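Local coordinates for protein peptidoglycan D,D-transpeptidase PbpA (Mycobacterium tuberculosis, PDB 3UN7) that probably cross-links peptidoglycan strands as a D,D-transpeptidase of the penicillin-binding family and helps to regulate cell length, at residues A56-F61 with T107-R112; G141-L146 with R283-Q288; V197-A202 with T255-L260. All blocks are in the same frame, centred on the assembly; numbering follows the deposited sequence.

Contact 1: A56-F61 with T107-R112; sequences APVTGF and TTINPR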
ATOM      1  N   ALA A  56       4.963  13.494   4.243  1.00 26.71           N
ATOM      2  CA  ALA A  56       5.068  13.100   5.658  1.00 26.73           C
ATOM      3  C   ALA A  56       5.222  11.584   5.893  1.00 26.60           C
ATOM      4  O   ALA A  56       6.031  11.178   6.712  1.00 25.86           O
ATOM      5  CB  ALA A  56       3.911  13.662   6.474  1.00 27.78           C
ATOM      6  N   PRO A  57       4.451  10.736   5.176  1.00 27.55           N
ATOM      7  CA  PRO A  57       4.618   9.292   5.344  1.00 26.97           C
ATOM      8  C   PRO A  57       6.013   8.782   4.955  1.00 26.87           C
ATOM      9  O   PRO A  57       6.418   7.705   5.407  1.00 26.42           O
ATOM     10  CB  PRO A  57       3.571   8.721   4.372  1.00 28.09           C
ATOM     11  CG  PRO A  57       2.509   9.764   4.340  1.00 27.40           C
ATOM     12  CD  PRO A  57       3.339  11.027   4.252  1.00 27.82           C
ATOM     13  N   VAL A  58       6.717   9.555   4.120  1.00 25.81           N
ATOM     14  CA  VAL A  58       8.054   9.204   3.691  1.00 25.29           C
ATOM     15  C   VAL A  58       9.087   9.870   4.611  1.00 24.87           C
ATOM     16  O   VAL A  58       9.932   9.187   5.172  1.00 24.17           O
ATOM     17  CB  VAL A  58       8.298   9.583   2.194  1.00 25.74           C
ATOM     18  CG1 VAL A  58       9.768   9.355   1.800  1.00 25.23           C
ATOM     19  CG2 VAL A  58       7.396   8.782   1.289  1.00 25.64           C
ATOM     20  N   THR A  59       9.014  11.189   4.775  1.00 24.55           N
ATOM     21  CA  THR A  59      10.047  11.882   5.571  1.00 24.76           C
ATOM     22  C   THR A  59       9.899  11.600   7.067  1.00 24.34           C
ATOM     23  O   THR A  59      10.884  11.421   7.757  1.00 24.29           O
ATOM     24  CB  THR A  59      10.055  13.412   5.340  1.00 24.69           C
ATOM     25  OG1 THR A  59       8.819  13.964   5.785  1.00 28.00           O
ATOM     26  CG2 THR A  59      10.286  13.760   3.854  1.00 26.43           C
ATOM     27  N   GLY A  60       8.661  11.568   7.545  1.00 24.25           N
ATOM     28  CA  GLY A  60       8.368  11.698   8.963  1.00 25.27           C
ATOM     29  C   GLY A  60       8.816  13.074   9.446  1.00 25.59           C
ATOM     30  O   GLY A  60       8.909  14.031   8.648  1.00 25.18           O
ATOM     31  N   PHE A  61       9.088  13.189  10.742  1.00 25.70           N
ATOM     32  CA  PHE A  61       9.524  14.480  11.305  1.00 26.23           C
ATOM     33  C   PHE A  61      10.829  14.361  12.064  1.00 26.77           C
ATOM     34  O   PHE A  61      11.276  13.263  12.419  1.00 25.88           O
ATOM     35  CB  PHE A  61       8.426  15.135  12.176  1.00 25.99           C
ATOM     36  CG  PHE A  61       8.041  14.338  13.404  1.00 27.20           C
ATOM     37  CD1 PHE A  61       8.816  14.376  14.558  1.00 29.00           C
ATOM     38  CD2 PHE A  61       6.870  13.594  13.418  1.00 27.53           C
ATOM     39  CE1 PHE A  61       8.440  13.666  15.699  1.00 29.46           C
ATOM     40  CE2 PHE A  61       6.492  12.868  14.550  1.00 25.77           C
ATOM     41  CZ  PHE A  61       7.273  12.906  15.689  1.00 27.10           C
ATOM     42  N   THR A 107      15.536   8.593  -2.000  1.00 28.20           N
ATOM     43  CA  THR A 107      14.426   7.629  -1.991  1.00 27.55           C
ATOM     44  C   THR A 107      14.039   7.166  -3.397  1.00 27.71           C
ATOM     45  O   THR A 107      14.476   7.723  -4.401  1.00 27.59           O
ATOM     46  CB  THR A 107      13.157   8.178  -1.265  1.00 27.13           C
ATOM     47  OG1 THR A 107      12.524   9.160  -2.088  1.00 26.51           O
ATOM     48  CG2 THR A 107      13.522   8.807   0.067  1.00 25.92           C
ATOM     49  N   THR A 108      13.210   6.137  -3.449  1.00 27.78           N
ATOM     50  CA  THR A 108      12.712   5.593  -4.703  1.00 28.36           C
ATOM     51  C   THR A 108      11.440   6.299  -5.168  1.00 28.12           C
ATOM     52  O   THR A 108      10.889   5.942  -6.205  1.00 27.79           O
ATOM     53  CB  THR A 108      12.347   4.109  -4.547  1.00 28.42           C
ATOM     54  OG1 THR A 108      11.506   3.952  -3.386  1.00 27.51           O
ATOM     55  CG2 THR A 108      13.584   3.269  -4.371  1.00 30.73           C
ATOM     56  N   ILE A 109      10.949   7.261  -4.377  1.00 27.61           N
ATOM     57  CA  ILE A 109       9.660   7.911  -4.639  1.00 27.36           C
ATOM     58  C   ILE A 109       9.738   8.708  -5.932  1.00 28.23           C
ATOM     59  O   ILE A 109      10.704   9.432  -6.159  1.00 28.82           O
ATOM     60  CB  ILE A 109       9.238   8.855  -3.461  1.00 27.35           C
ATOM     61  CG1 ILE A 109       9.004   8.059  -2.164  1.00 25.83           C
ATOM     62  CG2 ILE A 109       7.972   9.679  -3.809  1.00 27.56           C
ATOM     63  CD1 ILE A 109       7.776   7.159  -2.172  1.00 24.07           C
ATOM     64  N   ASN A 110       8.718   8.568  -6.777  1.00 28.78           N
ATOM     65  CA  ASN A 110       8.576   9.425  -7.951  1.00 29.12           C
ATOM     66  C   ASN A 110       7.597  10.542  -7.565  1.00 28.61           C
ATOM     67  O   ASN A 110       6.434  10.260  -7.322  1.00 28.21           O
ATOM     68  CB  ASN A 110       8.060   8.597  -9.146  1.00 29.46           C
ATOM     69  CG  ASN A 110       7.914   9.420 -10.419  1.00 32.52           C
ATOM     70  OD1 ASN A 110       7.552  10.600 -10.381  1.00 32.46           O
ATOM     71  ND2 ASN A 110       8.184   8.789 -11.562  1.00 35.24           N
ATOM     72  N   PRO A 111       8.076  11.799  -7.476  1.00 29.32           N
ATOM     73  CA  PRO A 111       7.273  12.929  -7.025  1.00 29.24           C
ATOM     74  C   PRO A 111       5.979  13.106  -7.823  1.00 29.93           C
ATOM     75  O   PRO A 111       4.946  13.405  -7.229  1.00 29.32           O
ATOM     76  CB  PRO A 111       8.215  14.120  -7.240  1.00 30.33           C
ATOM     77  CG  PRO A 111       9.558  13.535  -7.026  1.00 30.89           C
ATOM     78  CD  PRO A 111       9.456  12.228  -7.768  1.00 29.59           C
ATOM     79  N   ARG A 112       6.038  12.895  -9.139  1.00 30.48           N
ATOM     80  CA  ARG A 112       4.853  12.955 -10.010  1.00 32.23           C
ATOM     81  C   ARG A 112       3.803  11.952  -9.557  1.00 31.53           C
ATOM     82  O   ARG A 112       2.617  12.273  -9.496  1.00 32.04           O
ATOM     83  CB  ARG A 112       5.220  12.672 -11.468  1.00 33.43           C
ATOM     84  CG  ARG A 112       6.199  13.659 -12.062  1.00 38.60           C
ATOM     85  CD  ARG A 112       6.406  13.417 -13.549  1.00 44.63           C
ATOM     86  NE  ARG A 112       5.595  14.325 -14.364  1.00 50.44           N
ATOM     87  CZ  ARG A 112       6.079  15.163 -15.283  1.00 53.56           C
ATOM     88  NH1 ARG A 112       7.385  15.211 -15.536  1.00 54.00           N
ATOM     89  NH2 ARG A 112       5.250  15.950 -15.963  1.00 55.47           N
TER
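Val58 and Ile109 mark the closest approach of the two backbones, with their CA atoms 8.6 Å apart, a distance spanned by side chains. The chain supplying Val58 is the last turn of helix 52-59, which kinks where the backbone N atoms of Pro57 and Val58 have no bond to the preceding turn. The helix ends at Thr59, and Gly60, with positive phi, is the first residue to leave it, although the N of Gly60 still reaches the O of Ala56 at 2.8 Å. The facing segment leaves strand 104-107 and enters helix 111-123.

Val58 shows how one branched residue can serve two partners. Its first torsion (chi1 173°) sets CG1 anti to the backbone N and aims it at Thr107, while CG2, anti to the carbonyl carbon, is aimed at Ile109. CG2 lies against the end of Ile109, 3.8 Å from its CD1 and nearly as close to its CG1, and here the two side chains run past one another in opposite directions. CG1 meets the CG2 methyl of Thr107 tip to tip at 4.2 Å. This leaves an entirely apolar contact, for Thr107 offers its methyl and turns its hydroxyl elsewhere: OG1 is hydrogen-bonded to Thr27 O and also accepts a weak bond of 3.4 Å from the N of Ile109. Beyond Ile109, Asn110 is the N-cap of the next helix, its OD1 accepting weakly from the N of Arg112.

The contact thus joins the C-terminal turn of helix 52-59 to the connection between strand 104-107 and helix 111-123. Leu33 of strand 31-38 also packs on Val58, while Ala28 of strand 26-28 touches both Thr107 and Ile109, so strands of the mixed sheet flank both partners.

Contact 2: G141-L146 with R283-Q288; sequences GKILAL and RPTPLQ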
ATOM      1  N   GLY A 141      10.717  -3.808  -7.129  1.00 27.76           N
ATOM      2  CA  GLY A 141      10.313  -3.533  -5.744  1.00 27.49           C
ATOM      3  C   GLY A 141      10.451  -2.090  -5.262  1.00 26.91           C
ATOM      4  O   GLY A 141      10.174  -1.786  -4.097  1.00 26.78           O
ATOM      5  N   LYS A 142      10.873  -1.184  -6.140  1.00 26.87           N
ATOM      6  CA  LYS A 142      10.909   0.230  -5.796  1.00 27.43           C
ATOM      7  C   LYS A 142       9.555   0.712  -5.345  1.00 26.74           C
ATOM      8  O   LYS A 142       8.549   0.425  -6.004  1.00 26.98           O
ATOM      9  CB  LYS A 142      11.316   1.083  -6.991  1.00 27.41           C
ATOM     10  CG  LYS A 142      12.773   1.156  -7.228  1.00 29.73           C
ATOM     11  CD  LYS A 142      13.046   2.241  -8.251  1.00 34.40           C
ATOM     12  CE  LYS A 142      14.277   1.908  -9.051  1.00 37.49           C
ATOM     13  NZ  LYS A 142      14.593   2.971 -10.053  1.00 43.42           N
ATOM     14  N   ILE A 143       9.528   1.440  -4.226  1.00 26.38           N
ATOM     15  CA  ILE A 143       8.279   2.057  -3.732  1.00 26.17           C
ATOM     16  C   ILE A 143       8.230   3.430  -4.390  1.00 26.56           C
ATOM     17  O   ILE A 143       9.068   4.286  -4.112  1.00 27.23           O
ATOM     18  CB  ILE A 143       8.216   2.115  -2.164  1.00 25.98           C
ATOM     19  CG1 ILE A 143       8.080   0.692  -1.582  1.00 25.84           C
ATOM     20  CG2 ILE A 143       7.052   3.002  -1.674  1.00 25.50           C
ATOM     21  CD1 ILE A 143       8.304   0.619  -0.067  1.00 26.25           C
ATOM     22  N   LEU A 144       7.282   3.606  -5.307  1.00 26.21           N
ATOM     23  CA  LEU A 144       7.202   4.809  -6.138  1.00 26.68           C
ATOM     24  C   LEU A 144       6.269   5.860  -5.535  1.00 26.79           C
ATOM     25  O   LEU A 144       6.373   7.044  -5.839  1.00 26.73           O
ATOM     26  CB  LEU A 144       6.765   4.444  -7.570  1.00 26.93           C
ATOM     27  CG  LEU A 144       7.568   3.366  -8.312  1.00 27.27           C
ATOM     28  CD1 LEU A 144       6.864   2.951  -9.617  1.00 29.37           C
ATOM     29  CD2 LEU A 144       8.983   3.834  -8.615  1.00 28.85           C
ATOM     30  N   ALA A 145       5.367   5.414  -4.668  1.00 25.87           N
ATOM     31  CA  ALA A 145       4.528   6.322  -3.925  1.00 26.29           C
ATOM     32  C   ALA A 145       4.089   5.628  -2.666  1.00 26.18           C
ATOM     33  O   ALA A 145       3.840   4.415  -2.657  1.00 25.87           O
ATOM     34  CB  ALA A 145       3.299   6.767  -4.754  1.00 26.42           C
ATOM     35  N   LEU A 146       4.005   6.423  -1.608  1.00 26.19           N
ATOM     36  CA  LEU A 146       3.542   5.983  -0.313  1.00 26.63           C
ATOM     37  C   LEU A 146       2.731   7.149   0.230  1.00 26.13           C
ATOM     38  O   LEU A 146       3.284   8.097   0.772  1.00 27.01           O
ATOM     39  CB  LEU A 146       4.740   5.669   0.586  1.00 26.27           C
ATOM     40  CG  LEU A 146       4.530   4.757   1.790  1.00 27.77           C
ATOM     41  CD1 LEU A 146       4.198   3.330   1.337  1.00 27.49           C
ATOM     42  CD2 LEU A 146       5.806   4.768   2.667  1.00 27.72           C
ATOM     43  N   ARG A 283      10.008  -7.453   6.001  1.00 33.73           N
ATOM     44  CA  ARG A 283      11.342  -6.895   6.056  1.00 33.91           C
ATOM     45  C   ARG A 283      11.230  -5.380   6.067  1.00 33.00           C
ATOM     46  O   ARG A 283      10.305  -4.818   5.484  1.00 32.05           O
ATOM     47  CB  ARG A 283      12.168  -7.342   4.853  1.00 34.10           C
ATOM     48  CG  ARG A 283      12.477  -8.825   4.845  1.00 35.53           C
ATOM     49  CD  ARG A 283      13.538  -9.203   5.887  1.00 39.61           C
ATOM     50  NE  ARG A 283      13.879 -10.615   5.772  1.00 40.07           N
ATOM     51  CZ  ARG A 283      13.277 -11.595   6.434  1.00 41.45           C
ATOM     52  NH1 ARG A 283      12.301 -11.337   7.299  1.00 38.94           N
ATOM     53  NH2 ARG A 283      13.662 -12.844   6.229  1.00 43.57           N
ATOM     54  N   PRO A 284      12.175  -4.712   6.732  1.00 32.86           N
ATOM     55  CA  PRO A 284      12.064  -3.255   6.806  1.00 31.74           C
ATOM     56  C   PRO A 284      12.394  -2.631   5.450  1.00 31.66           C
ATOM     57  O   PRO A 284      13.122  -3.228   4.659  1.00 32.59           O
ATOM     58  CB  PRO A 284      13.094  -2.875   7.868  1.00 32.44           C
ATOM     59  CG  PRO A 284      14.084  -3.988   7.896  1.00 33.51           C
ATOM     60  CD  PRO A 284      13.388  -5.236   7.394  1.00 33.21           C
ATOM     61  N   THR A 285      11.854  -1.447   5.176  1.00 30.62           N
ATOM     62  CA  THR A 285      11.910  -0.883   3.822  1.00 29.78           C
ATOM     63  C   THR A 285      12.844   0.317   3.572  1.00 28.75           C
ATOM     64  O   THR A 285      12.950   0.736   2.426  1.00 29.44           O
ATOM     65  CB  THR A 285      10.501  -0.481   3.312  1.00 29.61           C
ATOM     66  OG1 THR A 285       9.941   0.489   4.197  1.00 29.92           O
ATOM     67  CG2 THR A 285       9.549  -1.713   3.178  1.00 29.60           C
ATOM     68  N   PRO A 286      13.542   0.866   4.597  1.00 28.37           N
ATOM     69  CA  PRO A 286      13.834   0.504   6.002  1.00 28.17           C
ATOM     70  C   PRO A 286      12.762   0.894   7.008  1.00 27.96           C
ATOM     71  O   PRO A 286      12.964   0.690   8.213  1.00 28.74           O
ATOM     72  CB  PRO A 286      15.092   1.308   6.289  1.00 28.80           C
ATOM     73  CG  PRO A 286      14.813   2.603   5.519  1.00 27.29           C
ATOM     74  CD  PRO A 286      14.187   2.151   4.246  1.00 27.79           C
ATOM     75  N   LEU A 287      11.641   1.446   6.536  1.00 27.06           N
ATOM     76  CA  LEU A 287      10.483   1.668   7.411  1.00 27.52           C
ATOM     77  C   LEU A 287       9.853   0.327   7.772  1.00 28.11           C
ATOM     78  O   LEU A 287       9.740  -0.550   6.918  1.00 28.21           O
ATOM     79  CB  LEU A 287       9.424   2.572   6.762  1.00 26.04           C
ATOM     80  CG  LEU A 287       9.878   3.931   6.229  1.00 26.24           C
ATOM     81  CD1 LEU A 287       8.688   4.801   5.894  1.00 24.80           C
ATOM     82  CD2 LEU A 287      10.763   4.627   7.260  1.00 25.09           C
ATOM     83  N   GLN A 288       9.449   0.180   9.030  1.00 28.55           N
ATOM     84  CA  GLN A 288       8.764  -1.038   9.478  1.00 29.54           C
ATOM     85  C   GLN A 288       7.346  -1.087   8.907  1.00 29.22           C
ATOM     86  O   GLN A 288       6.627  -0.074   8.879  1.00 28.37           O
ATOM     87  CB  GLN A 288       8.697  -1.097  11.010  1.00 30.64           C
ATOM     88  CG  GLN A 288      10.075  -1.107  11.703  1.00 31.88           C
ATOM     89  CD  GLN A 288      10.024  -1.559  13.160  1.00 32.81           C
ATOM     90  OE1 GLN A 288       9.030  -2.127  13.620  1.00 35.75           O
ATOM     91  NE2 GLN A 288      11.110  -1.308  13.892  1.00 32.94           N
TER
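Ile143 meets Thr285 through the far end of its side chain, as a walk along its atoms makes clear. CB heads toward the loop but is still 6.7 Å from the CG2 of Thr285. There the chain forks. CG2 stays on its own strand, 4.2 Å from the CD1 of Leu146, joining the two residues into one apolar patch. CG1 takes the other route, and since chi2 is extended (168°), it carries CD1 outward until this methyl lies 4.2 Å from both CB and CG2 of Thr285. The two side chains cross at about a right angle.

The strand is 143-149, an outer strand of the five-stranded antiparallel sheet of the transpeptidase domain. A classic beta bulge interrupts it, Leu144 and Ala145 both facing Ala135 of the adjacent strand 131-136, and Ile143 and Leu146 on its two sides both point to the loop.

Leu146 completes the contact with its CD2, 4.3 Å from the CD1 of Leu287. The loop contains a cis peptide bond before Pro286, and the carbonyl of Leu287 accepts twice from Thr285: from its N at 2.9 Å, and from OG1, tilted 17° from the carbonyl plane. This grip occupies the hydroxyl of Thr285 and presents its carbon atoms to Ile143. Leu287 also touches Ala70 and Leu71 of helix 70-74.

Contact 3: V197-A202 with T255-L260; sequences VITTAA and TAFVQL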
ATOM      1  N   VAL A 197      -8.568 -12.457  -5.205  1.00 32.70           N
ATOM      2  CA  VAL A 197      -7.350 -12.728  -5.964  1.00 32.38           C
ATOM      3  C   VAL A 197      -6.592 -13.896  -5.311  1.00 32.54           C
ATOM      4  O   VAL A 197      -6.101 -14.790  -5.998  1.00 32.34           O
ATOM      5  CB  VAL A 197      -6.444 -11.476  -6.053  1.00 32.52           C
ATOM      6  CG1 VAL A 197      -5.086 -11.831  -6.643  1.00 32.70           C
ATOM      7  CG2 VAL A 197      -7.124 -10.373  -6.888  1.00 30.01           C
ATOM      8  N   ILE A 198      -6.513 -13.894  -3.982  1.00 32.41           N
ATOM      9  CA  ILE A 198      -5.811 -14.956  -3.265  1.00 32.55           C
ATOM     10  C   ILE A 198      -6.609 -16.255  -3.304  1.00 33.27           C
ATOM     11  O   ILE A 198      -6.047 -17.333  -3.542  1.00 34.10           O
ATOM     12  CB  ILE A 198      -5.478 -14.535  -1.804  1.00 32.82           C
ATOM     13  CG1 ILE A 198      -4.607 -13.267  -1.783  1.00 32.69           C
ATOM     14  CG2 ILE A 198      -4.814 -15.667  -1.031  1.00 32.41           C
ATOM     15  CD1 ILE A 198      -3.385 -13.290  -2.710  1.00 33.25           C
ATOM     16  N   THR A 199      -7.921 -16.154  -3.090  1.00 33.20           N
ATOM     17  CA  THR A 199      -8.792 -17.322  -3.137  1.00 33.70           C
ATOM     18  C   THR A 199      -8.679 -17.988  -4.512  1.00 33.74           C
ATOM     19  O   THR A 199      -8.562 -19.214  -4.605  1.00 34.79           O
ATOM     20  CB  THR A 199     -10.265 -16.948  -2.834  1.00 33.93           C
ATOM     21  OG1 THR A 199     -10.338 -16.259  -1.580  1.00 34.27           O
ATOM     22  CG2 THR A 199     -11.179 -18.203  -2.809  1.00 35.06           C
ATOM     23  N   THR A 200      -8.706 -17.179  -5.568  1.00 32.70           N
ATOM     24  CA  THR A 200      -8.588 -17.681  -6.942  1.00 32.83           C
ATOM     25  C   THR A 200      -7.229 -18.336  -7.188  1.00 32.99           C
ATOM     26  O   THR A 200      -7.166 -19.424  -7.769  1.00 33.70           O
ATOM     27  CB  THR A 200      -8.830 -16.560  -7.979  1.00 32.56           C
ATOM     28  OG1 THR A 200     -10.092 -15.937  -7.706  1.00 32.04           O
ATOM     29  CG2 THR A 200      -8.816 -17.100  -9.412  1.00 31.18           C
ATOM     30  N   ALA A 201      -6.157 -17.667  -6.751  1.00 32.26           N
ATOM     31  CA  ALA A 201      -4.798 -18.194  -6.851  1.00 32.50           C
ATOM     32  C   ALA A 201      -4.682 -19.565  -6.170  1.00 33.29           C
ATOM     33  O   ALA A 201      -4.115 -20.500  -6.734  1.00 33.23           O
ATOM     34  CB  ALA A 201      -3.795 -17.205  -6.230  1.00 31.92           C
ATOM     35  N   ALA A 202      -5.230 -19.677  -4.959  1.00 33.55           N
ATOM     36  CA  ALA A 202      -5.212 -20.953  -4.230  1.00 34.40           C
ATOM     37  C   ALA A 202      -5.970 -22.051  -4.971  1.00 35.34           C
ATOM     38  O   ALA A 202      -5.497 -23.203  -5.040  1.00 36.06           O
ATOM     39  CB  ALA A 202      -5.748 -20.784  -2.825  1.00 34.28           C
ATOM     40  N   THR A 255     -20.958 -15.288  -3.527  1.00 39.46           N
ATOM     41  CA  THR A 255     -21.369 -16.645  -3.159  1.00 39.26           C
ATOM     42  C   THR A 255     -20.532 -17.719  -3.870  1.00 38.21           C
ATOM     43  O   THR A 255     -20.215 -18.764  -3.289  1.00 38.28           O
ATOM     44  CB  THR A 255     -22.882 -16.853  -3.368  1.00 39.85           C
ATOM     45  OG1 THR A 255     -23.212 -16.656  -4.742  1.00 40.12           O
ATOM     46  CG2 THR A 255     -23.674 -15.862  -2.507  1.00 40.36           C
ATOM     47  N   ALA A 256     -20.157 -17.430  -5.112  1.00 37.17           N
ATOM     48  CA  ALA A 256     -19.236 -18.261  -5.875  1.00 36.74           C
ATOM     49  C   ALA A 256     -17.866 -18.404  -5.208  1.00 36.08           C
ATOM     50  O   ALA A 256     -17.280 -19.481  -5.239  1.00 36.52           O
ATOM     51  CB  ALA A 256     -19.082 -17.714  -7.294  1.00 36.20           C
ATOM     52  N   PHE A 257     -17.348 -17.328  -4.614  1.00 35.46           N
ATOM     53  CA  PHE A 257     -16.067 -17.415  -3.912  1.00 34.92           C
ATOM     54  C   PHE A 257     -16.162 -18.019  -2.506  1.00 35.69           C
ATOM     55  O   PHE A 257     -15.207 -18.636  -2.024  1.00 35.70           O
ATOM     56  CB  PHE A 257     -15.332 -16.078  -3.956  1.00 34.83           C
ATOM     57  CG  PHE A 257     -14.757 -15.801  -5.304  1.00 34.59           C
ATOM     58  CD1 PHE A 257     -13.515 -16.318  -5.648  1.00 34.89           C
ATOM     59  CD2 PHE A 257     -15.495 -15.117  -6.266  1.00 34.76           C
ATOM     60  CE1 PHE A 257     -12.984 -16.111  -6.915  1.00 36.29           C
ATOM     61  CE2 PHE A 257     -14.973 -14.910  -7.536  1.00 37.24           C
ATOM     62  CZ  PHE A 257     -13.708 -15.412  -7.859  1.00 35.31           C
ATOM     63  N   VAL A 258     -17.315 -17.861  -1.864  1.00 36.04           N
ATOM     64  CA  VAL A 258     -17.572 -18.555  -0.600  1.00 37.04           C
ATOM     65  C   VAL A 258     -17.525 -20.059  -0.892  1.00 37.23           C
ATOM     66  O   VAL A 258     -16.800 -20.816  -0.233  1.00 37.48           O
ATOM     67  CB  VAL A 258     -18.939 -18.134   0.012  1.00 37.95           C
ATOM     68  CG1 VAL A 258     -19.334 -19.048   1.179  1.00 38.95           C
ATOM     69  CG2 VAL A 258     -18.877 -16.677   0.472  1.00 37.64           C
ATOM     70  N   GLN A 259     -18.273 -20.472  -1.906  1.00 37.23           N
ATOM     71  CA  GLN A 259     -18.311 -21.878  -2.329  1.00 38.03           C
ATOM     72  C   GLN A 259     -16.918 -22.365  -2.760  1.00 37.69           C
ATOM     73  O   GLN A 259     -16.461 -23.419  -2.324  1.00 37.67           O
ATOM     74  CB  GLN A 259     -19.340 -22.063  -3.452  1.00 38.85           C
ATOM     75  CG  GLN A 259     -19.580 -23.513  -3.859  1.00 40.09           C
ATOM     76  CD  GLN A 259     -20.399 -23.619  -5.114  1.00 42.96           C
ATOM     77  OE1 GLN A 259     -20.140 -22.931  -6.098  1.00 43.55           O
ATOM     78  NE2 GLN A 259     -21.411 -24.469  -5.083  1.00 44.72           N
ATOM     79  N   LEU A 260     -16.228 -21.564  -3.567  1.00 37.65           N
ATOM     80  CA  LEU A 260     -14.899 -21.927  -4.059  1.00 37.55           C
ATOM     81  C   LEU A 260     -13.859 -22.058  -2.938  1.00 37.76           C
ATOM     82  O   LEU A 260     -13.078 -22.999  -2.931  1.00 37.43           O
ATOM     83  CB  LEU A 260     -14.418 -20.927  -5.123  1.00 36.80           C
ATOM     84  CG  LEU A 260     -13.013 -21.187  -5.699  1.00 37.86           C
ATOM     85  CD1 LEU A 260     -13.002 -22.474  -6.536  1.00 37.67           C
ATOM     86  CD2 LEU A 260     -12.495 -20.001  -6.516  1.00 36.16           C
TER
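The helix that begins at the lysine of the active-site Ser-x-x-Lys motif of penicillin-binding proteins packs here on the one that begins at the asparagine of the Ser-x-Asn motif, within the helical part of the transpeptidase domain. Ser193, by similarity the residue that forms the acyl-ester intermediate, and Lys196 come just before the segment 197-202, while Cys253, disulfide-bonded to Cys237, lies two positions before Thr255. The two helical segments cross at 44° with their axes 10.4 Å apart at closest approach, and Thr199 faces Phe257 between them.

Phe257 reaches across between the two helices, with Leu260 beside it. Its CG is placed anti to the carbonyl carbon (chi1 -74°), and the ring turns its edge, not its face, against the neighbouring helix. Two consecutive threonines receive that edge in different ways. Thr199 contributes a methyl: CG2 lies near the ring plane, 4.1 Å from the CD1 of Phe257, and also touches the CD2 of Leu260 one turn further on, at 4.3 Å. Its hydroxyl is hydrogen-bonded to Ser307 O. The ring is enclosed further by Ala248 of helix 245-251 and by Ile308, and its side chain lies about 8 Å from that of Ser193, which puts the packing close to the probable nucleophile without touching it.

Thr200 contributes oxygen instead. Its OG1 is hydrogen-bonded to the O of Lys196 one turn back, and the same atom sits near the plane of the Phe257 ring, pressed tightly on its edge, 3.0 Å from CE1 and 3.7 Å from CZ.

How the contacts relate
All three contacts are buried and none lies at the surface, yet they serve different regions of the fold. Contacts 1 and 2 are neighbours, with centres 10 Å apart, and are bonded to each other: the OG1 of Thr108 reaches the O of Ile143, and the N of Asn110 meets the O of Leu144. Within each, aliphatic groups and threonine carbons do the touching; between them, backbone carbonyls of strand 143-149 accept the bonds. Contact 3 lies far off, its nearest atoms about 17 Å from contact 2, whose chain loop encloses it in sequence. There two helices close to the probable nucleophile meet through an aromatic edge, a methyl and a hydroxyl, with a leucine alongside.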